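PDB 2R7M: 5-formaminoimidazole-4-carboxamide-1-(beta)-D-ribofuranosyl 5'-monophosphate synthetase from Methanocaldococcus jannaschii, which catalyses the ATP- and formate-dependent formylation of AICAR to FAICAR, a late step of purine biosynthesis that here needs no folate. Local coordinates for residues 209-214 with 294-299; 223-228 with 261-266. All coordinates share one frame; numbering follows the deposited sequence.

Contact 1: residues 209-214 with 294-299. With AMP (adenosine monophosphate), chain E.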
loop_
_atom_site.group_PDB
_atom_site.type_symbol
_atom_site.label_atom_id
_atom_site.label_comp_id
_atom_site.label_asym_id
_atom_site.label_seq_id
_atom_site.Cartn_x
_atom_site.Cartn_y
_atom_site.Cartn_z
ATOM N N ILE A 209 -22.507 -7.234 16.784
ATOM C CA ILE A 209 -21.230 -7.886 16.577
ATOM C C ILE A 209 -21.266 -8.737 15.320
ATOM O O ILE A 209 -22.101 -9.619 15.169
ATOM C CB ILE A 209 -20.814 -8.677 17.816
ATOM C CG1 ILE A 209 -20.777 -7.723 19.017
ATOM C CG2 ILE A 209 -19.440 -9.293 17.631
ATOM C CD1 ILE A 209 -20.946 -8.400 20.347
ATOM N N HIS A 210 -20.360 -8.431 14.403
ATOM C CA HIS A 210 -20.305 -9.106 13.119
ATOM C C HIS A 210 -19.228 -10.192 13.133
ATOM O O HIS A 210 -18.040 -9.916 13.325
ATOM C CB HIS A 210 -20.077 -8.070 12.011
ATOM C CG HIS A 210 -21.097 -6.974 12.024
ATOM N ND1 HIS A 210 -22.373 -7.139 11.523
ATOM C CD2 HIS A 210 -21.053 -5.721 12.535
ATOM C CE1 HIS A 210 -23.059 -6.026 11.701
ATOM N NE2 HIS A 210 -22.284 -5.154 12.323
ATOM N N TYR A 211 -19.666 -11.431 12.947
ATOM C CA TYR A 211 -18.764 -12.574 12.921
ATOM C C TYR A 211 -18.710 -13.187 11.524
ATOM O O TYR A 211 -19.602 -12.985 10.705
ATOM C CB TYR A 211 -19.230 -13.678 13.874
ATOM C CG TYR A 211 -19.452 -13.320 15.324
ATOM C CD1 TYR A 211 -18.498 -13.601 16.274
ATOM C CD2 TYR A 211 -20.664 -12.760 15.750
ATOM C CE1 TYR A 211 -18.706 -13.307 17.610
ATOM C CE2 TYR A 211 -20.886 -12.462 17.087
ATOM C CZ TYR A 211 -19.907 -12.737 18.010
ATOM O OH TYR A 211 -20.117 -12.456 19.340
ATOM N N PHE A 212 -17.660 -13.956 11.269
ATOM C CA PHE A 212 -17.584 -14.772 10.069
ATOM C C PHE A 212 -17.153 -16.170 10.483
ATOM O O PHE A 212 -16.115 -16.342 11.138
ATOM C CB PHE A 212 -16.577 -14.183 9.076
ATOM C CG PHE A 212 -16.568 -14.865 7.729
ATOM C CD1 PHE A 212 -17.373 -14.412 6.713
ATOM C CD2 PHE A 212 -15.747 -15.961 7.487
ATOM C CE1 PHE A 212 -17.370 -15.021 5.468
ATOM C CE2 PHE A 212 -15.738 -16.579 6.239
ATOM C CZ PHE A 212 -16.555 -16.111 5.233
ATOM N N TYR A 213 -17.963 -17.169 10.146
ATOM C CA TYR A 213 -17.531 -18.546 10.362
ATOM C C TYR A 213 -16.956 -19.108 9.067
ATOM O O TYR A 213 -17.615 -19.114 8.031
ATOM C CB TYR A 213 -18.644 -19.461 10.886
ATOM C CG TYR A 213 -18.158 -20.892 10.965
ATOM C CD1 TYR A 213 -17.356 -21.318 12.014
ATOM C CD2 TYR A 213 -18.459 -21.805 9.966
ATOM C CE1 TYR A 213 -16.881 -22.634 12.071
ATOM C CE2 TYR A 213 -17.990 -23.106 10.022
ATOM C CZ TYR A 213 -17.203 -23.511 11.064
ATOM O OH TYR A 213 -16.742 -24.821 11.096
ATOM N N SER A 214 -15.714 -19.558 9.143
ATOM C CA SER A 214 -15.046 -20.155 8.006
ATOM C C SER A 214 -15.116 -21.676 8.117
ATOM O O SER A 214 -14.531 -22.259 9.028
ATOM C CB SER A 214 -13.584 -19.693 7.969
ATOM O OG SER A 214 -12.899 -20.275 6.876
ATOM N N PHE A 294 -22.327 -13.693 10.180
ATOM C CA PHE A 294 -23.489 -13.622 11.077
ATOM C C PHE A 294 -23.298 -12.559 12.156
ATOM O O PHE A 294 -22.168 -12.235 12.534
ATOM C CB PHE A 294 -23.866 -14.998 11.680
ATOM C CG PHE A 294 -22.864 -15.551 12.669
ATOM C CD1 PHE A 294 -23.075 -15.420 14.037
ATOM C CD2 PHE A 294 -21.732 -16.232 12.235
ATOM C CE1 PHE A 294 -22.168 -15.932 14.953
ATOM C CE2 PHE A 294 -20.817 -16.753 13.151
ATOM C CZ PHE A 294 -21.036 -16.604 14.508
ATOM N N CYS A 295 -24.415 -12.007 12.623
ATOM C CA CYS A 295 -24.409 -10.889 13.568
ATOM C C CYS A 295 -25.209 -11.208 14.829
ATOM O O CYS A 295 -26.355 -11.657 14.753
ATOM C CB CYS A 295 -25.006 -9.650 12.893
ATOM S SG CYS A 295 -25.035 -8.153 13.899
ATOM N N LEU A 296 -24.604 -10.976 15.986
ATOM C CA LEU A 296 -25.347 -10.940 17.239
ATOM C C LEU A 296 -25.599 -9.489 17.612
ATOM O O LEU A 296 -24.658 -8.732 17.855
ATOM C CB LEU A 296 -24.579 -11.654 18.355
ATOM C CG LEU A 296 -24.443 -13.163 18.140
ATOM C CD1 LEU A 296 -23.819 -13.837 19.362
ATOM C CD2 LEU A 296 -25.791 -13.780 17.795
ATOM N N GLN A 297 -26.865 -9.092 17.635
ATOM C CA GLN A 297 -27.231 -7.726 18.023
ATOM C C GLN A 297 -27.567 -7.702 19.508
ATOM O O GLN A 297 -28.605 -8.197 19.937
ATOM C CB GLN A 297 -28.401 -7.244 17.184
ATOM C CG GLN A 297 -28.111 -7.369 15.706
ATOM C CD GLN A 297 -29.349 -7.590 14.886
ATOM O OE1 GLN A 297 -29.444 -8.565 14.137
ATOM N NE2 GLN A 297 -30.313 -6.684 15.015
ATOM N N SER A 298 -26.665 -7.139 20.293
ATOM C CA SER A 298 -26.746 -7.251 21.736
ATOM C C SER A 298 -26.766 -5.905 22.463
ATOM O O SER A 298 -26.569 -4.842 21.868
ATOM C CB SER A 298 -25.587 -8.111 22.242
ATOM O OG SER A 298 -24.353 -7.586 21.793
ATOM N N LEU A 299 -27.033 -5.965 23.760
ATOM C CA LEU A 299 -26.978 -4.792 24.605
ATOM C C LEU A 299 -26.148 -5.181 25.804
ATOM O O LEU A 299 -26.318 -6.260 26.349
ATOM C CB LEU A 299 -28.387 -4.355 25.023
ATOM C CG LEU A 299 -29.229 -3.710 23.913
ATOM C CD1 LEU A 299 -30.737 -3.841 24.170
ATOM C CD2 LEU A 299 -28.820 -2.252 23.688
HETATM P P AMP E . -35.607 -5.307 16.592
HETATM O O1P AMP E . -34.334 -5.529 15.812
HETATM O O2P AMP E . -36.795 -4.883 15.776
HETATM O O3P AMP E . -35.838 -6.370 17.639
HETATM O "O5'" AMP E . -35.348 -4.013 17.505
HETATM C "C5'" AMP E . -35.441 -2.696 16.981
HETATM C "C4'" AMP E . -34.702 -1.821 17.975
HETATM O "O4'" AMP E . -35.411 -1.790 19.222
HETATM C "C3'" AMP E . -33.332 -2.398 18.313
HETATM O "O3'" AMP E . -32.304 -2.013 17.391
HETATM C "C2'" AMP E . -33.090 -1.865 19.710
HETATM O "O2'" AMP E . -32.476 -0.577 19.650
HETATM C "C1'" AMP E . -34.492 -1.767 20.313
HETATM N N9 AMP E . -34.686 -2.990 21.119
HETATM C C8 AMP E . -35.004 -4.201 20.620
HETATM N N7 AMP E . -35.076 -5.132 21.601
HETATM C C5 AMP E . -34.812 -4.502 22.765
HETATM C C6 AMP E . -34.751 -4.891 24.189
HETATM N N6 AMP E . -34.970 -6.172 24.571
HETATM N N1 AMP E . -34.432 -3.936 25.085
HETATM C C2 AMP E . -34.191 -2.661 24.715
HETATM N N3 AMP E . -34.241 -2.234 23.441
HETATM C C4 AMP E . -34.535 -3.094 22.439
#

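Contact 2: residues 223-228 with 261-266. With AMP (adenosine monophosphate), chain F; AMP (adenosine monophosphate), chain B.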
loop_
_atom_site.group_PDB
_atom_site.type_symbol
_atom_site.label_atom_id
_atom_site.label_comp_id
_atom_site.label_asym_id
_atom_site.label_seq_id
_atom_site.Cartn_x
_atom_site.Cartn_y
_atom_site.Cartn_z
ATOM N N LEU A 223 -15.114 -9.640 12.879
ATOM C CA LEU A 223 -14.837 -8.735 11.758
ATOM C C LEU A 223 -15.063 -7.269 12.097
ATOM O O LEU A 223 -14.314 -6.391 11.646
ATOM C CB LEU A 223 -15.658 -9.131 10.517
ATOM C CG LEU A 223 -14.984 -10.096 9.521
ATOM C CD1 LEU A 223 -13.830 -9.433 8.812
ATOM C CD2 LEU A 223 -14.512 -11.383 10.186
ATOM N N GLY A 224 -16.090 -7.005 12.896
ATOM C CA GLY A 224 -16.404 -5.643 13.310
ATOM C C GLY A 224 -17.646 -5.494 14.176
ATOM O O GLY A 224 -18.294 -6.481 14.536
ATOM N N MET A 225 -17.973 -4.243 14.509
ATOM C CA MET A 225 -19.106 -3.922 15.372
ATOM C C MET A 225 -19.646 -2.554 15.021
ATOM O O MET A 225 -18.871 -1.655 14.681
ATOM C CB MET A 225 -18.681 -3.863 16.838
ATOM C CG MET A 225 -18.158 -5.155 17.414
ATOM S SD MET A 225 -17.640 -4.867 19.111
ATOM C CE MET A 225 -17.024 -6.521 19.485
ATOM N N ASP A 226 -20.970 -2.407 15.127
ATOM C CA ASP A 226 -21.638 -1.119 15.018
ATOM C C ASP A 226 -22.742 -0.962 16.071
ATOM O O ASP A 226 -23.193 -1.929 16.689
ATOM C CB ASP A 226 -22.265 -0.951 13.624
ATOM C CG ASP A 226 -23.510 -1.834 13.420
ATOM O OD1 ASP A 226 -23.352 -3.063 13.253
ATOM O OD2 ASP A 226 -24.651 -1.299 13.395
ATOM N N LYS A 227 -23.195 0.272 16.250
ATOM C CA LYS A 227 -24.445 0.511 16.947
ATOM C C LYS A 227 -25.449 1.102 15.958
ATOM O O LYS A 227 -25.086 1.864 15.063
ATOM C CB LYS A 227 -24.238 1.422 18.160
ATOM C CG LYS A 227 -24.003 2.880 17.832
ATOM C CD LYS A 227 -23.836 3.691 19.106
ATOM C CE LYS A 227 -24.469 5.062 18.964
ATOM N NZ LYS A 227 -24.299 5.898 20.178
ATOM N N ARG A 228 -26.711 0.728 16.116
ATOM C CA ARG A 228 -27.781 1.221 15.265
ATOM C C ARG A 228 -28.038 2.706 15.456
ATOM O O ARG A 228 -27.818 3.265 16.538
ATOM C CB ARG A 228 -29.086 0.465 15.546
ATOM C CG ARG A 228 -28.961 -1.038 15.527
ATOM C CD ARG A 228 -28.457 -1.515 14.180
ATOM N NE ARG A 228 -28.824 -2.905 13.927
ATOM C CZ ARG A 228 -28.049 -3.787 13.298
ATOM N NH1 ARG A 228 -26.845 -3.436 12.868
ATOM N NH2 ARG A 228 -28.473 -5.030 13.116
ATOM N N VAL A 261 -18.270 1.341 16.673
ATOM C CA VAL A 261 -17.994 1.250 18.088
ATOM C C VAL A 261 -16.990 0.120 18.287
ATOM O O VAL A 261 -16.880 -0.768 17.451
ATOM C CB VAL A 261 -19.312 0.998 18.889
ATOM C CG1 VAL A 261 -19.842 -0.410 18.642
ATOM C CG2 VAL A 261 -19.102 1.245 20.385
ATOM N N VAL A 262 -16.227 0.182 19.372
ATOM C CA VAL A 262 -15.356 -0.917 19.748
ATOM C C VAL A 262 -15.763 -1.315 21.152
ATOM O O VAL A 262 -16.206 -0.477 21.936
ATOM C CB VAL A 262 -13.828 -0.530 19.677
ATOM C CG1 VAL A 262 -13.373 -0.358 18.205
ATOM C CG2 VAL A 262 -13.536 0.743 20.460
ATOM N N ILE A 263 -15.647 -2.592 21.474
ATOM C CA ILE A 263 -15.964 -3.032 22.825
ATOM C C ILE A 263 -14.727 -2.926 23.715
ATOM O O ILE A 263 -13.595 -2.810 23.218
ATOM C CB ILE A 263 -16.525 -4.477 22.834
ATOM C CG1 ILE A 263 -17.454 -4.676 24.035
ATOM C CG2 ILE A 263 -15.381 -5.500 22.825
ATOM C CD1 ILE A 263 -18.320 -5.912 23.948
ATOM N N ARG A 264 -14.959 -2.934 25.027
ATOM C CA ARG A 264 -13.906 -3.027 26.040
ATOM C C ARG A 264 -13.168 -4.343 25.811
ATOM O O ARG A 264 -13.802 -5.384 25.676
ATOM C CB ARG A 264 -14.562 -3.012 27.422
ATOM C CG ARG A 264 -13.655 -2.972 28.625
ATOM C CD ARG A 264 -14.526 -2.866 29.880
ATOM N NE ARG A 264 -13.771 -2.902 31.128
ATOM C CZ ARG A 264 -14.240 -2.490 32.305
ATOM N NH1 ARG A 264 -15.463 -1.984 32.399
ATOM N NH2 ARG A 264 -13.481 -2.565 33.389
ATOM N N GLU A 265 -11.836 -4.310 25.758
ATOM C CA GLU A 265 -11.104 -5.485 25.280
ATOM C C GLU A 265 -11.265 -6.720 26.176
ATOM O O GLU A 265 -11.310 -7.847 25.677
ATOM C CB GLU A 265 -9.624 -5.159 25.026
ATOM C CG GLU A 265 -8.901 -6.207 24.199
ATOM C CD GLU A 265 -7.435 -5.870 23.990
ATOM O OE1 GLU A 265 -7.160 -4.846 23.338
ATOM O OE2 GLU A 265 -6.560 -6.635 24.469
ATOM N N SER A 266 -11.380 -6.514 27.490
ATOM C CA SER A 266 -11.635 -7.630 28.420
ATOM C C SER A 266 -12.950 -8.379 28.156
ATOM O O SER A 266 -13.185 -9.450 28.721
ATOM C CB SER A 266 -11.581 -7.162 29.880
ATOM O OG SER A 266 -12.471 -6.081 30.121
HETATM P P AMP F . -10.457 -3.901 32.491
HETATM O O1P AMP F . -11.447 -3.814 33.633
HETATM O O2P AMP F . -9.332 -4.880 32.741
HETATM O O3P AMP F . -11.087 -4.045 31.126
HETATM O "O5'" AMP F . -9.754 -2.454 32.410
HETATM C "C5'" AMP F . -9.074 -1.871 33.520
HETATM C "C4'" AMP F . -9.445 -0.388 33.647
HETATM O "O4'" AMP F . -9.036 0.370 32.499
HETATM C "C3'" AMP F . -10.944 -0.149 33.807
HETATM O "O3'" AMP F . -11.275 0.008 35.183
HETATM C "C2'" AMP F . -11.234 1.125 33.038
HETATM O "O2'" AMP F . -11.236 2.275 33.889
HETATM C "C1'" AMP F . -10.073 1.269 32.075
HETATM N N9 AMP F . -10.548 0.901 30.717
HETATM C C8 AMP F . -10.548 -0.343 30.213
HETATM N N7 AMP F . -11.036 -0.352 28.954
HETATM C C5 AMP F . -11.359 0.912 28.633
HETATM C C6 AMP F . -11.925 1.590 27.447
HETATM N N6 AMP F . -12.253 0.876 26.336
HETATM N N1 AMP F . -12.116 2.930 27.526
HETATM C C2 AMP F . -11.796 3.629 28.629
HETATM N N3 AMP F . -11.283 3.074 29.739
HETATM C C4 AMP F . -11.043 1.739 29.801
HETATM P P AMP B . -34.108 -2.505 3.263
HETATM O O1P AMP B . -35.458 -2.162 3.856
HETATM O O2P AMP B . -34.195 -3.160 1.903
HETATM O O3P AMP B . -33.093 -1.389 3.329
HETATM O "O5'" AMP B . -33.474 -3.624 4.235
HETATM C "C5'" AMP B . -34.138 -4.851 4.523
HETATM C "C4'" AMP B . -34.037 -5.170 6.020
HETATM O "O4'" AMP B . -32.677 -5.355 6.441
HETATM C "C3'" AMP B . -34.616 -4.075 6.913
HETATM O "O3'" AMP B . -35.951 -4.400 7.289
HETATM C "C2'" AMP B . -33.714 -4.028 8.130
HETATM O "O2'" AMP B . -34.233 -4.807 9.212
HETATM C "C1'" AMP B . -32.420 -4.674 7.679
HETATM N N9 AMP B . -31.412 -3.602 7.476
HETATM C C8 AMP B . -31.234 -2.920 6.333
HETATM N N7 AMP B . -30.240 -2.017 6.463
HETATM C C5 AMP B . -29.761 -2.114 7.715
HETATM C C6 AMP B . -28.702 -1.440 8.496
HETATM N N6 AMP B . -27.952 -0.454 7.936
HETATM N N1 AMP B . -28.530 -1.833 9.783
HETATM C C2 AMP B . -29.279 -2.803 10.334
HETATM N N3 AMP B . -30.258 -3.452 9.681
HETATM C C4 AMP B . -30.541 -3.157 8.387
#

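Contact 1: residues 209-214 with 294-299
Y211 and F294 face each other across two antiparallel neighbours, 209-214 and 294-299, of the five-stranded sheet in the ATP-grasp region. Two hydrogen-bonded pairs, Y211 with F294 and I209 with L296, flank the non-hydrogen-bonded pair H210 with C295. Four backbone bonds result; Y211 N reaches F294 O at 2.7 Å, and the return bond runs from F294 N to Y211 O. The CA-H of C295 also points at I209 O, 3.1 Å from C295 CA to that oxygen.

Aromatic packing dominates the sheet face bearing I209, Y211, F294 and L296. With chi1 at 69°, CG of F294 sits between its backbone N and carbonyl carbon, which swings the ring over its neighbour, where Y211 CB lies above one face, 3.6 Å from the ring centroid. The two rings, their planes 10° apart, are slid so far that they barely overlap. Y213 CB comes to the edge of the F294 ring. Replacing F294 by an alanine is likely to strip Y211 CB of its aromatic cover and open a gap beside Y213. Y211 suits this buried face because its hydroxyl is bonded to V271 O, while L296 fills in beside the ring.

On the other face, H210 is held by D226 through NE2, and C295 SG approaches the imidazole obliquely, 3.6 Å from H210 CE1.

Contact 2: residues 223-228 with 261-266
Chi1 of M225, at -63°, sets CG anti to the carbonyl carbon, and the chain then runs extended through SD to CE, long enough to span the distance from strand 223-228 to I263. On the other side, V261 has chi1 at 70°, which puts CG1 between its backbone N and carbonyl carbon and directs it at the neighbouring strand, 4.1 Å from M225 CB. M225 crosses I263 at a slant, its CE 3.9 Å from I263 CG2 and its SD beside I263 CB. An unbranched, flexible methionine suits such a reach, and the branched valine and isoleucine offer it broad apolar flanks. No hydrogen bond joins the two segments here, where the chain at 261-263 parts from strand 219-230; V262 and I263 pair with an antiparallel strand of a second subunit, so the sheet continues across the interface.

Polar groups work outside this apolar packing. R228 NH1 bonds D226 OD2 at 3.1 Å on its syn lone pair, a salt bridge lying in the guanidinium plane, while C2 of one AMP sits 3.4 Å from R228 CZ over the guanidinium face. D226 also bonds H210 and the AICAR-binding N258. Beyond I263, R264 NE donates almost straight to O3P of another AMP at 2.9 Å, and S266 OG donates to the same oxygen at 2.7 Å. The arginine and serine that follow the apolar residues thus bind the phosphate, consistent with nucleotide sites that form where subunits meet.

How the contacts relate
Both contacts are buried and belong to the same antiparallel sheet, in which strands 205-214 and 219-230 lie side by side. Contact 1 is the more central, about 9 Å from the chain centre to its own centre against about 16 Å for contact 2, and it joins two inner strands by regular backbone bonding and aromatic packing. Contact 2 lies where an outermost strand of the chain ends, relies on aliphatic and thioether packing, and continues into a second subunit and a bound phosphate. They meet through strand 223-228: a classic bulge sets L223 and G224 both opposite H210, and F212 packs on L223.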